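PDB 6HVG: alternansucrase from Leuconostoc mesenteroides, which belongs to glycoside hydrolase family 70, whose members share a circularly permuted TIM-barrel core, and also carries repeats of the choline-binding type. Local coordinates for residues Q558-D563 with G663-Y668; V589-L594 with Q1232-S1237; L631-D636 with Q1225-T1230; Q672-L677 with D1030-H1035. One frame throughout, in Å; residues are numbered along the deposited sequence.

Contact 1. Residues Q558-D563 with G663-Y668; sequences QPINID and GKDPQY
With its CG anti to the backbone N (chi1 177°), Y668 projects from the first turn of helix 665-671 toward P559, whereas in I560 a chi1 of 65° puts CG1 between N and the carbonyl carbon; CG2, beside N, is the branch that meets K664. P559 provides the centre of the contact. Its CB stands over the middle of the Y668 ring, 3.7 Å from the centroid and 12° off the ring normal, a clear CH-pi contact, and P559 O lies 3.4 Å from Y668 CE2. At the far end of the ring, I562 crosses Y668 at about a right angle and brings CD1 to within 3.4 Å of Y668 OH. Separately, I560 CG2 rests 3.9 Å from K664 CB, the two side chains again running nearly perpendicular.

The polar link is made through a water molecule. It accepts from I560 N at 2.9 Å and donates to D665 OD1 at 2.8 Å, so the short 3-10 turn at P559-I560 is tied to the first residue of the helix. Carboxylate oxygen OD2 of D665 lies close to D624 OD1, a proximity of like charges. The loop of P559 belongs to the region near the calcium site, with the proline side chain about 11 Å from the ion. As an example of loop-to-helix docking, the contact implies an apolar, aromatic-centred attachment whose polar connection is indirect: no direct hydrogen bond joins the two segments, and one water does the bridging.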
loop_
_atom_site.group_PDB
_atom_site.type_symbol
_atom_site.label_atom_id
_atom_site.label_comp_id
_atom_site.label_asym_id
_atom_site.label_seq_id
_atom_site.Cartn_x
_atom_site.Cartn_y
_atom_site.Cartn_z
ATOM N N GLN A 558 -4.672 -3.954 -18.918
ATOM C CA GLN A 558 -3.248 -3.613 -18.996
ATOM C C GLN A 558 -2.695 -4.237 -20.261
ATOM O O GLN A 558 -3.421 -4.975 -20.937
ATOM C CB GLN A 558 -2.479 -4.078 -17.766
ATOM C CG GLN A 558 -2.508 -5.568 -17.544
ATOM C CD GLN A 558 -1.612 -6.019 -16.413
ATOM O OE1 GLN A 558 -0.698 -5.304 -15.996
ATOM N NE2 GLN A 558 -1.834 -7.246 -15.948
ATOM N N PRO A 559 -1.426 -3.927 -20.626
ATOM C CA PRO A 559 -0.897 -4.465 -21.891
ATOM C C PRO A 559 -1.119 -5.974 -22.070
ATOM O O PRO A 559 -1.686 -6.392 -23.082
ATOM C CB PRO A 559 0.576 -4.094 -21.829
ATOM C CG PRO A 559 0.577 -2.819 -21.034
ATOM C CD PRO A 559 -0.507 -2.942 -20.031
ATOM N N ILE A 560 -0.746 -6.767 -21.072
ATOM C CA ILE A 560 -0.864 -8.215 -21.186
ATOM C C ILE A 560 -2.320 -8.681 -21.126
ATOM O O ILE A 560 -2.597 -9.833 -21.393
ATOM C CB ILE A 560 -0.017 -8.982 -20.139
ATOM C CG1 ILE A 560 -0.513 -8.735 -18.701
ATOM C CG2 ILE A 560 1.457 -8.616 -20.259
ATOM C CD1 ILE A 560 0.118 -9.650 -17.672
ATOM N N ASN A 561 -3.250 -7.803 -20.770
ATOM C CA ASN A 561 -4.666 -8.167 -20.734
ATOM C C ASN A 561 -5.513 -7.199 -21.497
ATOM O O ASN A 561 -6.658 -6.945 -21.120
ATOM C CB ASN A 561 -5.182 -8.227 -19.288
ATOM C CG ASN A 561 -6.582 -8.800 -19.198
ATOM O OD1 ASN A 561 -6.902 -9.760 -19.872
ATOM N ND2 ASN A 561 -7.421 -8.201 -18.371
ATOM N N ILE A 562 -4.959 -6.638 -22.560
ATOM C CA ILE A 562 -5.653 -5.575 -23.285
ATOM C C ILE A 562 -6.995 -6.081 -23.826
ATOM O O ILE A 562 -7.954 -5.300 -23.918
ATOM C CB ILE A 562 -4.775 -4.977 -24.401
ATOM C CG1 ILE A 562 -5.425 -3.717 -24.974
ATOM C CG2 ILE A 562 -4.514 -6.018 -25.478
ATOM C CD1 ILE A 562 -4.520 -2.912 -25.881
ATOM N N ASP A 563 -7.090 -7.379 -24.133
ATOM C CA ASP A 563 -8.335 -7.957 -24.684
ATOM C C ASP A 563 -9.215 -8.710 -23.662
ATOM O O ASP A 563 -10.145 -9.411 -24.037
ATOM C CB ASP A 563 -8.018 -8.859 -25.892
ATOM C CG ASP A 563 -7.243 -10.125 -25.515
ATOM O OD1 ASP A 563 -6.916 -10.330 -24.329
ATOM O OD2 ASP A 563 -6.968 -10.933 -26.424
ATOM N N GLY A 663 6.855 -7.393 -15.788
ATOM C CA GLY A 663 8.008 -8.023 -16.395
ATOM C C GLY A 663 7.781 -8.461 -17.825
ATOM O O GLY A 663 8.755 -8.743 -18.513
ATOM N N LYS A 664 6.524 -8.526 -18.275
ATOM C CA LYS A 664 6.215 -8.864 -19.656
ATOM C C LYS A 664 5.852 -7.639 -20.538
ATOM O O LYS A 664 5.533 -7.809 -21.720
ATOM C CB LYS A 664 5.076 -9.875 -19.701
ATOM C CG LYS A 664 5.470 -11.314 -19.421
ATOM C CD LYS A 664 4.248 -12.247 -19.384
ATOM C CE LYS A 664 3.426 -12.167 -20.682
ATOM N NZ LYS A 664 2.299 -13.140 -20.819
ATOM N N ASP A 665 5.909 -6.432 -19.980
ATOM C CA ASP A 665 5.620 -5.218 -20.732
ATOM C C ASP A 665 6.674 -4.899 -21.830
ATOM O O ASP A 665 6.330 -4.474 -22.921
ATOM C CB ASP A 665 5.497 -4.010 -19.781
ATOM C CG ASP A 665 4.148 -3.930 -19.063
ATOM O OD1 ASP A 665 3.262 -4.734 -19.394
ATOM O OD2 ASP A 665 3.981 -3.037 -18.181
ATOM N N PRO A 666 7.962 -5.082 -21.537
ATOM C CA PRO A 666 8.957 -4.848 -22.579
ATOM C C PRO A 666 8.640 -5.508 -23.903
ATOM O O PRO A 666 8.752 -4.877 -24.926
ATOM C CB PRO A 666 10.217 -5.460 -21.982
ATOM C CG PRO A 666 10.074 -5.170 -20.538
ATOM C CD PRO A 666 8.602 -5.378 -20.250
ATOM N N GLN A 667 8.224 -6.764 -23.870
ATOM C CA GLN A 667 7.981 -7.542 -25.082
ATOM C C GLN A 667 6.691 -7.101 -25.757
ATOM O O GLN A 667 6.627 -7.073 -26.983
ATOM C CB GLN A 667 7.920 -9.043 -24.769
ATOM C CG GLN A 667 9.243 -9.686 -24.350
ATOM C CD GLN A 667 9.760 -9.239 -22.966
ATOM O OE1 GLN A 667 8.979 -8.929 -22.055
ATOM N NE2 GLN A 667 11.085 -9.143 -22.835
ATOM N N TYR A 668 5.673 -6.744 -24.966
ATOM C CA TYR A 668 4.473 -6.119 -25.518
ATOM C C TYR A 668 4.836 -4.844 -26.277
ATOM O O TYR A 668 4.483 -4.690 -27.432
ATOM C CB TYR A 668 3.471 -5.767 -24.417
ATOM C CG TYR A 668 2.238 -5.062 -24.940
ATOM C CD1 TYR A 668 2.209 -3.679 -25.088
ATOM C CD2 TYR A 668 1.111 -5.778 -25.292
ATOM C CE1 TYR A 668 1.093 -3.038 -25.594
ATOM C CE2 TYR A 668 -0.010 -5.144 -25.780
ATOM C CZ TYR A 668 -0.029 -3.782 -25.934
ATOM O OH TYR A 668 -1.164 -3.187 -26.440
HETATM O O HOH W 1 0.607 -5.516 -18.816
#

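Contact 2. Residues V589-L594 with Q1232-S1237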
loop_
_atom_site.group_PDB
_atom_site.type_symbol
_atom_site.label_atom_id
_atom_site.label_comp_id
_atom_site.label_asym_id
_atom_site.label_seq_id
_atom_site.Cartn_x
_atom_site.Cartn_y
_atom_site.Cartn_z
ATOM N N VAL A 589 -13.848 9.065 -23.114
ATOM C CA VAL A 589 -12.787 9.435 -22.189
ATOM C C VAL A 589 -11.436 9.307 -22.891
ATOM O O VAL A 589 -10.544 10.109 -22.647
ATOM C CB VAL A 589 -12.833 8.568 -20.904
ATOM C CG1 VAL A 589 -11.605 8.788 -20.018
ATOM C CG2 VAL A 589 -14.105 8.876 -20.133
ATOM N N GLN A 590 -11.306 8.322 -23.775
ATOM C CA GLN A 590 -10.100 8.170 -24.573
ATOM C C GLN A 590 -9.836 9.398 -25.440
ATOM O O GLN A 590 -8.696 9.860 -25.534
ATOM C CB GLN A 590 -10.176 6.914 -25.440
ATOM C CG GLN A 590 -10.096 5.627 -24.639
ATOM C CD GLN A 590 -10.142 4.380 -25.505
ATOM O OE1 GLN A 590 -10.383 4.458 -26.708
ATOM N NE2 GLN A 590 -9.922 3.209 -24.885
ATOM N N ALA A 591 -10.883 9.929 -26.058
ATOM C CA ALA A 591 -10.775 11.162 -26.856
ATOM C C ALA A 591 -10.309 12.322 -25.981
ATOM O O ALA A 591 -9.481 13.130 -26.408
ATOM C CB ALA A 591 -12.116 11.520 -27.512
ATOM N N GLU A 592 -10.851 12.412 -24.767
ATOM C CA GLU A 592 -10.494 13.497 -23.855
ATOM C C GLU A 592 -9.017 13.401 -23.429
ATOM O O GLU A 592 -8.340 14.409 -23.279
ATOM C CB GLU A 592 -11.420 13.484 -22.646
ATOM C CG GLU A 592 -11.027 14.449 -21.547
ATOM C CD GLU A 592 -10.714 15.838 -22.055
ATOM O OE1 GLU A 592 -11.293 16.256 -23.074
ATOM O OE2 GLU A 592 -9.920 16.517 -21.385
ATOM N N GLN A 593 -8.519 12.181 -23.269
ATOM C CA GLN A 593 -7.119 11.981 -22.925
ATOM C C GLN A 593 -6.219 12.452 -24.079
ATOM O O GLN A 593 -5.128 12.948 -23.849
ATOM C CB GLN A 593 -6.822 10.521 -22.609
ATOM C CG GLN A 593 -7.580 9.908 -21.464
ATOM C CD GLN A 593 -7.164 10.414 -20.119
ATOM O OE1 GLN A 593 -6.399 11.363 -19.962
ATOM N NE2 GLN A 593 -7.666 9.753 -19.130
ATOM N N LEU A 594 -6.674 12.264 -25.314
ATOM C CA LEU A 594 -5.946 12.772 -26.474
ATOM C C LEU A 594 -5.969 14.293 -26.521
ATOM O O LEU A 594 -4.984 14.917 -26.898
ATOM C CB LEU A 594 -6.556 12.209 -27.768
ATOM C CG LEU A 594 -5.925 12.660 -29.088
ATOM C CD1 LEU A 594 -4.460 12.228 -29.130
ATOM C CD2 LEU A 594 -6.729 12.101 -30.254
ATOM N N GLN A 1232 -13.789 -0.395 -30.929
ATOM C CA GLN A 1232 -14.367 0.873 -31.372
ATOM C C GLN A 1232 -13.259 1.893 -31.561
ATOM O O GLN A 1232 -12.172 1.726 -31.023
ATOM C CB GLN A 1232 -15.362 1.402 -30.328
ATOM C CG GLN A 1232 -16.659 0.610 -30.236
ATOM C CD GLN A 1232 -17.489 0.732 -31.515
ATOM O OE1 GLN A 1232 -17.654 -0.242 -32.261
ATOM N NE2 GLN A 1232 -17.988 1.941 -31.791
ATOM N N PRO A 1233 -13.526 2.949 -32.336
ATOM C CA PRO A 1233 -12.602 4.061 -32.382
ATOM C C PRO A 1233 -12.895 5.044 -31.249
ATOM O O PRO A 1233 -13.965 4.989 -30.641
ATOM C CB PRO A 1233 -12.906 4.688 -33.746
ATOM C CG PRO A 1233 -14.323 4.367 -34.021
ATOM C CD PRO A 1233 -14.701 3.179 -33.191
ATOM N N ILE A 1234 -11.972 5.949 -30.980
ATOM C CA ILE A 1234 -12.231 7.013 -30.020
ATOM C C ILE A 1234 -13.382 7.881 -30.515
ATOM O O ILE A 1234 -13.636 7.995 -31.733
ATOM C CB ILE A 1234 -10.987 7.891 -29.736
ATOM C CG1 ILE A 1234 -10.525 8.633 -30.987
ATOM C CG2 ILE A 1234 -9.837 7.048 -29.181
ATOM C CD1 ILE A 1234 -9.509 9.714 -30.688
ATOM N N ASP A 1235 -14.083 8.479 -29.559
ATOM C CA ASP A 1235 -15.304 9.195 -29.842
ATOM C C ASP A 1235 -15.167 10.640 -29.382
ATOM O O ASP A 1235 -15.286 10.933 -28.202
ATOM C CB ASP A 1235 -16.482 8.477 -29.155
ATOM C CG ASP A 1235 -17.826 9.116 -29.443
ATOM O OD1 ASP A 1235 -17.888 10.102 -30.221
ATOM O OD2 ASP A 1235 -18.828 8.629 -28.861
ATOM N N ALA A 1236 -14.906 11.532 -30.330
ATOM C CA ALA A 1236 -14.893 12.969 -30.066
ATOM C C ALA A 1236 -16.267 13.634 -30.262
ATOM O O ALA A 1236 -16.376 14.864 -30.192
ATOM C CB ALA A 1236 -13.843 13.651 -30.945
ATOM N N SER A 1237 -17.313 12.839 -30.502
ATOM C CA SER A 1237 -18.662 13.392 -30.699
ATOM C C SER A 1237 -19.241 13.965 -29.388
ATOM O O SER A 1237 -20.202 14.732 -29.405
ATOM C CB SER A 1237 -19.599 12.336 -31.290
ATOM O OG SER A 1237 -20.078 11.458 -30.285
HETATM O O HOH W 2 -12.322 3.059 -28.169
#
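I1234 reaches from its loop toward helix 587-601 and divides its two branches between two helical residues one turn apart. With CG1 between the backbone N and the carbonyl carbon (chi1 63°), CG2 of I1234 lies anti to the carbonyl carbon and 3.6 Å from Q590 OE1. The longer branch goes the other way: I1234 CD1 touches L594 CD2 at 3.7 Å, the two side chains crossing at about a right angle. A591, next to Q590 in sequence, presents only a methyl group, which lets the backbone come near, with A591 CB 3.3 Å from D1235 O.

The polar end of Q590 is engaged beyond this packing. Its NE2 bonds to N584 O and to D629 OD2, while a water donates to Q590 OE1 at 2.8 Å and also to Q1232 O. I633 of helix 629-642 and F1223 of helix 1220-1224 also pack against I1234, so the isoleucine is buried where a loop meets three helices.

Next, D1235 OD1 accepts from S1237 N at 2.8 Å and, through its syn lone pair, from S1237 OG. This is an Asx turn, in the loop leading to strand 1248-1252 of an antiparallel sheet within the family 70 region.

Contact 3. Residues L631-D636 with Q1225-T1230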
loop_
_atom_site.group_PDB
_atom_site.type_symbol
_atom_site.label_atom_id
_atom_site.label_comp_id
_atom_site.label_asym_id
_atom_site.label_seq_id
_atom_site.Cartn_x
_atom_site.Cartn_y
_atom_site.Cartn_z
ATOM N N LEU A 631 -1.774 3.766 -24.951
ATOM C CA LEU A 631 -0.442 3.735 -25.523
ATOM C C LEU A 631 -0.516 3.904 -27.035
ATOM O O LEU A 631 0.292 4.647 -27.626
ATOM C CB LEU A 631 0.285 2.432 -25.171
ATOM C CG LEU A 631 0.436 2.070 -23.695
ATOM C CD1 LEU A 631 1.342 0.872 -23.531
ATOM C CD2 LEU A 631 0.983 3.223 -22.889
ATOM N N LYS A 632 -1.481 3.215 -27.646
ATOM C CA LYS A 632 -1.722 3.292 -29.091
ATOM C C LYS A 632 -2.204 4.675 -29.498
ATOM O O LYS A 632 -1.742 5.222 -30.503
ATOM C CB LYS A 632 -2.764 2.264 -29.503
ATOM C CG LYS A 632 -2.789 1.973 -30.981
ATOM C CD LYS A 632 -4.149 1.488 -31.437
ATOM C CE LYS A 632 -4.087 0.882 -32.838
ATOM N NZ LYS A 632 -3.565 1.820 -33.879
ATOM N N ILE A 633 -3.107 5.249 -28.704
ATOM C CA ILE A 633 -3.614 6.593 -28.962
ATOM C C ILE A 633 -2.485 7.607 -28.951
ATOM O O ILE A 633 -2.375 8.444 -29.846
ATOM C CB ILE A 633 -4.697 6.998 -27.942
ATOM C CG1 ILE A 633 -5.951 6.139 -28.139
ATOM C CG2 ILE A 633 -5.058 8.478 -28.068
ATOM C CD1 ILE A 633 -6.810 6.039 -26.893
ATOM N N ALA A 634 -1.652 7.529 -27.929
ATOM C CA ALA A 634 -0.479 8.390 -27.817
ATOM C C ALA A 634 0.512 8.148 -28.965
ATOM O O ALA A 634 1.002 9.093 -29.579
ATOM C CB ALA A 634 0.208 8.138 -26.488
ATOM N N GLY A 635 0.837 6.887 -29.232
ATOM C CA GLY A 635 1.789 6.565 -30.279
ATOM C C GLY A 635 1.366 7.098 -31.635
ATOM O O GLY A 635 2.159 7.753 -32.348
ATOM N N ASP A 636 0.117 6.809 -31.993
ATOM C CA ASP A 636 -0.439 7.209 -33.285
ATOM C C ASP A 636 -0.531 8.724 -33.460
ATOM O O ASP A 636 -0.379 9.220 -34.572
ATOM C CB ASP A 636 -1.808 6.544 -33.485
ATOM C CG ASP A 636 -1.698 5.031 -33.627
ATOM O OD1 ASP A 636 -0.562 4.510 -33.566
ATOM O OD2 ASP A 636 -2.743 4.363 -33.801
ATOM N N GLN A 1225 -9.721 4.987 -36.633
ATOM C CA GLN A 1225 -9.021 3.744 -36.299
ATOM C C GLN A 1225 -9.571 3.080 -35.044
ATOM O O GLN A 1225 -9.698 3.735 -34.005
ATOM C CB GLN A 1225 -7.538 4.045 -36.076
ATOM C CG GLN A 1225 -6.724 2.884 -35.517
ATOM C CD GLN A 1225 -6.317 1.885 -36.577
ATOM O OE1 GLN A 1225 -5.960 2.261 -37.703
ATOM N NE2 GLN A 1225 -6.317 0.605 -36.214
ATOM N N ASN A 1226 -9.864 1.781 -35.130
ATOM C CA ASN A 1226 -10.336 1.016 -33.962
ATOM C C ASN A 1226 -9.249 0.695 -32.954
ATOM O O ASN A 1226 -8.144 0.321 -33.316
ATOM C CB ASN A 1226 -10.959 -0.314 -34.370
ATOM C CG ASN A 1226 -12.309 -0.152 -35.017
ATOM O OD1 ASN A 1226 -13.138 0.640 -34.570
ATOM N ND2 ASN A 1226 -12.542 -0.907 -36.074
ATOM N N GLN A 1227 -9.601 0.852 -31.683
ATOM C CA GLN A 1227 -8.772 0.484 -30.551
ATOM C C GLN A 1227 -9.033 -0.967 -30.179
ATOM O O GLN A 1227 -10.122 -1.458 -30.367
ATOM C CB GLN A 1227 -9.099 1.393 -29.358
ATOM C CG GLN A 1227 -8.788 2.860 -29.595
ATOM C CD GLN A 1227 -7.323 3.080 -29.779
ATOM O OE1 GLN A 1227 -6.501 2.297 -29.267
ATOM N NE2 GLN A 1227 -6.961 4.137 -30.502
ATOM N N VAL A 1228 -8.040 -1.638 -29.622
ATOM C CA VAL A 1228 -8.099 -3.073 -29.428
ATOM C C VAL A 1228 -9.045 -3.504 -28.332
ATOM O O VAL A 1228 -9.832 -4.429 -28.531
ATOM C CB VAL A 1228 -6.704 -3.656 -29.137
ATOM C CG1 VAL A 1228 -6.771 -5.164 -28.832
ATOM C CG2 VAL A 1228 -5.780 -3.384 -30.328
ATOM N N SER A 1229 -8.978 -2.850 -27.172
ATOM C CA SER A 1229 -9.753 -3.290 -26.004
ATOM C C SER A 1229 -11.253 -3.163 -26.203
ATOM O O SER A 1229 -12.003 -3.916 -25.598
ATOM C CB SER A 1229 -9.331 -2.532 -24.734
ATOM O OG SER A 1229 -9.940 -1.258 -24.632
ATOM N N THR A 1230 -11.682 -2.222 -27.047
ATOM C CA THR A 1230 -13.102 -1.908 -27.232
ATOM C C THR A 1230 -13.718 -2.333 -28.568
ATOM O O THR A 1230 -14.943 -2.387 -28.694
ATOM C CB THR A 1230 -13.337 -0.389 -27.133
ATOM O OG1 THR A 1230 -12.645 0.273 -28.195
ATOM C CG2 THR A 1230 -12.874 0.158 -25.781
#
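The amide of Q1227 lies across the neighbouring side chains of K632 and I633, with OE1 directed to the first and NE2 to the second. Q1227 OE1 is 3.3 Å from K632 CD, and Q1227 NE2 is equally near I633 CG1, at 3.3 Å. Lysine and glutamine pass each other at a slant; isoleucine and glutamine are nearly perpendicular. Further along, the lysine crosses Q1225 at about a right angle, K632 NZ lying 3.7 Å from Q1225 CG.

A second layer positions the lysine end and the loop backbone. K632 has its last torsion bent (chi4 -58°), which turns NZ back to the helix, where it forms a 2.7 Å salt bridge with D636 OD2 on the syn lone pair, one turn later. On the loop side, Q1227 N is probably hydrogen-bonded to Q1232 O at 2.8 Å, and Q1227 also packs on Q590 of helix 587-601. S1229 OG hydrogen-bonds with D627 and with D629, the latter at the start of helix 629-642, tying the loop to the helix a second time.

No hydrogen bond passes between the segments here. The lysine charge is probably balanced largely within its own helix, so what K632 offers the loop is chiefly its methylene chain, and across this contact the glutamine amide meets carbon atoms of K632 and I633.

Contact 4. Residues Q672-L677 with D1030-H1035; sequences QGNAQL and DGSVFH
G673 O receives V1033 N at 2.8 Å in an almost straight bond (170° at the hydrogen), the donor approaching the oxygen almost in line with its C=O bond. S1032 OG, anti to its own backbone N, lies 2.9 Å from the same oxygen but also 3.1 Å from F1034 O, and its single proton could serve either. A weaker bond, F1034 N to N674 O at 3.4 Å, continues the backbone pairing.

G673 lies just past the end of a helix, which probably leaves its carbonyl able to accept from the other loop. With positive phi, it is the C-prime residue of a Schellman motif closing helix 665-671, in which N674 N turns back to V669 O and G673 N to N670 O. From there the chain enters strand 678-679 of the parallel barrel sheet. Within the other loop, H1035 NE2 bonds to both carboxylate oxygens of D1030, a residue that is poorly ordered, and ND1 bonds to D648.

Outside the polar core, F1034 lies between two aliphatic groups. L677 CG stands over one face, 4.2 Å from the centroid in a CH-pi contact, and V1033 CG1 over the opposite one, both offset toward the rim. The ring edge receives N674 O, 3.1 Å from F1034 CD2, and A675 O.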
loop_
_atom_site.group_PDB
_atom_site.type_symbol
_atom_site.label_atom_id
_atom_site.label_comp_id
_atom_site.label_asym_id
_atom_site.label_seq_id
_atom_site.Cartn_x
_atom_site.Cartn_y
_atom_site.Cartn_z
ATOM N N GLN A 672 4.325 -3.912 -30.295
ATOM C CA GLN A 672 3.539 -2.783 -30.752
ATOM C C GLN A 672 4.377 -1.624 -31.333
ATOM O O GLN A 672 3.849 -0.551 -31.586
ATOM C CB GLN A 672 2.638 -2.298 -29.624
ATOM C CG GLN A 672 1.676 -3.354 -29.092
ATOM C CD GLN A 672 0.772 -3.957 -30.161
ATOM O OE1 GLN A 672 0.105 -3.241 -30.901
ATOM N NE2 GLN A 672 0.737 -5.278 -30.227
ATOM N N GLY A 673 5.665 -1.845 -31.568
ATOM C CA GLY A 673 6.489 -0.903 -32.333
ATOM C C GLY A 673 7.255 0.150 -31.539
ATOM O O GLY A 673 7.763 1.097 -32.115
ATOM N N ASN A 674 7.350 -0.020 -30.219
ATOM C CA ASN A 674 8.104 0.894 -29.378
ATOM C C ASN A 674 7.760 2.381 -29.554
ATOM O O ASN A 674 8.644 3.203 -29.720
ATOM C CB ASN A 674 9.597 0.656 -29.605
ATOM C CG ASN A 674 10.025 -0.726 -29.168
ATOM O OD1 ASN A 674 10.037 -1.045 -27.983
ATOM N ND2 ASN A 674 10.404 -1.541 -30.114
ATOM N N ALA A 675 6.476 2.724 -29.522
ATOM C CA ALA A 675 6.034 4.133 -29.608
ATOM C C ALA A 675 6.517 4.980 -28.429
ATOM O O ALA A 675 6.731 6.176 -28.562
ATOM C CB ALA A 675 4.519 4.204 -29.721
ATOM N N GLN A 676 6.669 4.350 -27.274
ATOM C CA GLN A 676 7.330 4.958 -26.115
ATOM C C GLN A 676 8.330 3.935 -25.584
ATOM O O GLN A 676 8.107 2.729 -25.712
ATOM C CB GLN A 676 6.330 5.290 -25.005
ATOM C CG GLN A 676 5.167 6.184 -25.410
ATOM C CD GLN A 676 3.994 5.414 -26.005
ATOM O OE1 GLN A 676 3.851 4.210 -25.780
ATOM N NE2 GLN A 676 3.199 6.090 -26.843
ATOM N N LEU A 677 9.421 4.406 -24.991
ATOM C CA LEU A 677 10.444 3.506 -24.482
ATOM C C LEU A 677 9.999 2.771 -23.227
ATOM O O LEU A 677 9.553 3.392 -22.274
ATOM C CB LEU A 677 11.736 4.263 -24.177
ATOM C CG LEU A 677 12.437 4.909 -25.364
ATOM C CD1 LEU A 677 13.620 5.699 -24.826
ATOM C CD2 LEU A 677 12.872 3.878 -26.392
ATOM N N ASP A 1030 10.478 -1.692 -40.614
ATOM C CA ASP A 1030 9.859 -2.509 -39.554
ATOM C C ASP A 1030 8.600 -1.924 -38.915
ATOM O O ASP A 1030 7.932 -2.632 -38.197
ATOM C CB ASP A 1030 10.878 -2.847 -38.454
ATOM C CG ASP A 1030 11.436 -1.610 -37.747
ATOM O OD1 ASP A 1030 11.343 -0.489 -38.297
ATOM O OD2 ASP A 1030 11.968 -1.771 -36.629
ATOM N N GLY A 1031 8.309 -0.639 -39.126
ATOM C CA GLY A 1031 7.065 -0.027 -38.630
ATOM C C GLY A 1031 7.252 0.636 -37.258
ATOM O O GLY A 1031 6.437 1.484 -36.840
ATOM N N SER A 1032 8.331 0.232 -36.572
ATOM C CA SER A 1032 8.663 0.670 -35.239
ATOM C C SER A 1032 9.107 2.135 -35.204
ATOM O O SER A 1032 9.572 2.680 -36.199
ATOM C CB SER A 1032 9.743 -0.266 -34.676
ATOM O OG SER A 1032 10.152 0.124 -33.375
ATOM N N VAL A 1033 8.941 2.760 -34.041
ATOM C CA VAL A 1033 9.334 4.131 -33.807
ATOM C C VAL A 1033 10.782 4.178 -33.305
ATOM O O VAL A 1033 11.670 4.598 -34.038
ATOM C CB VAL A 1033 8.378 4.820 -32.807
ATOM C CG1 VAL A 1033 8.893 6.193 -32.382
ATOM C CG2 VAL A 1033 7.007 4.957 -33.419
ATOM N N PHE A 1034 11.009 3.781 -32.058
ATOM C CA PHE A 1034 12.348 3.815 -31.510
ATOM C C PHE A 1034 13.163 2.602 -31.948
ATOM O O PHE A 1034 12.619 1.525 -32.201
ATOM C CB PHE A 1034 12.307 3.952 -29.988
ATOM C CG PHE A 1034 11.852 5.298 -29.536
ATOM C CD1 PHE A 1034 12.656 6.409 -29.726
ATOM C CD2 PHE A 1034 10.607 5.469 -28.949
ATOM C CE1 PHE A 1034 12.221 7.665 -29.318
ATOM C CE2 PHE A 1034 10.160 6.707 -28.547
ATOM C CZ PHE A 1034 10.962 7.808 -28.716
ATOM N N HIS A 1035 14.475 2.809 -32.057
ATOM C CA HIS A 1035 15.403 1.737 -32.395
ATOM C C HIS A 1035 16.624 1.854 -31.513
ATOM O O HIS A 1035 17.196 2.934 -31.424
ATOM C CB HIS A 1035 15.802 1.788 -33.872
ATOM C CG HIS A 1035 14.661 1.585 -34.811
ATOM N ND1 HIS A 1035 13.975 2.639 -35.372
ATOM C CD2 HIS A 1035 14.051 0.460 -35.247
ATOM C CE1 HIS A 1035 12.996 2.172 -36.122
ATOM N NE2 HIS A 1035 13.011 0.854 -36.047
#

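Contacts 2 and 4 are buried, whereas contacts 1 and 3 are only partly so, and all four lie within the family 70 region. Contacts 2 and 3 draw on one loop, between helix 1220-1224 and strand 1248-1252, which packs on helices 587-601 and 629-642; I633 touches I1234 and so joins them. Contacts 1 and 4 take the two ends of helix 665-671. Contact 1 meets contact 3 where I562 packs on V1228, and contact 3 meets contact 4 where A675 packs on G635. Their chemistry differs: direct backbone hydrogen bonds cross contact 4, single waters bridge contacts 1 and 2, and contact 3 keeps its salt bridge inside one helix.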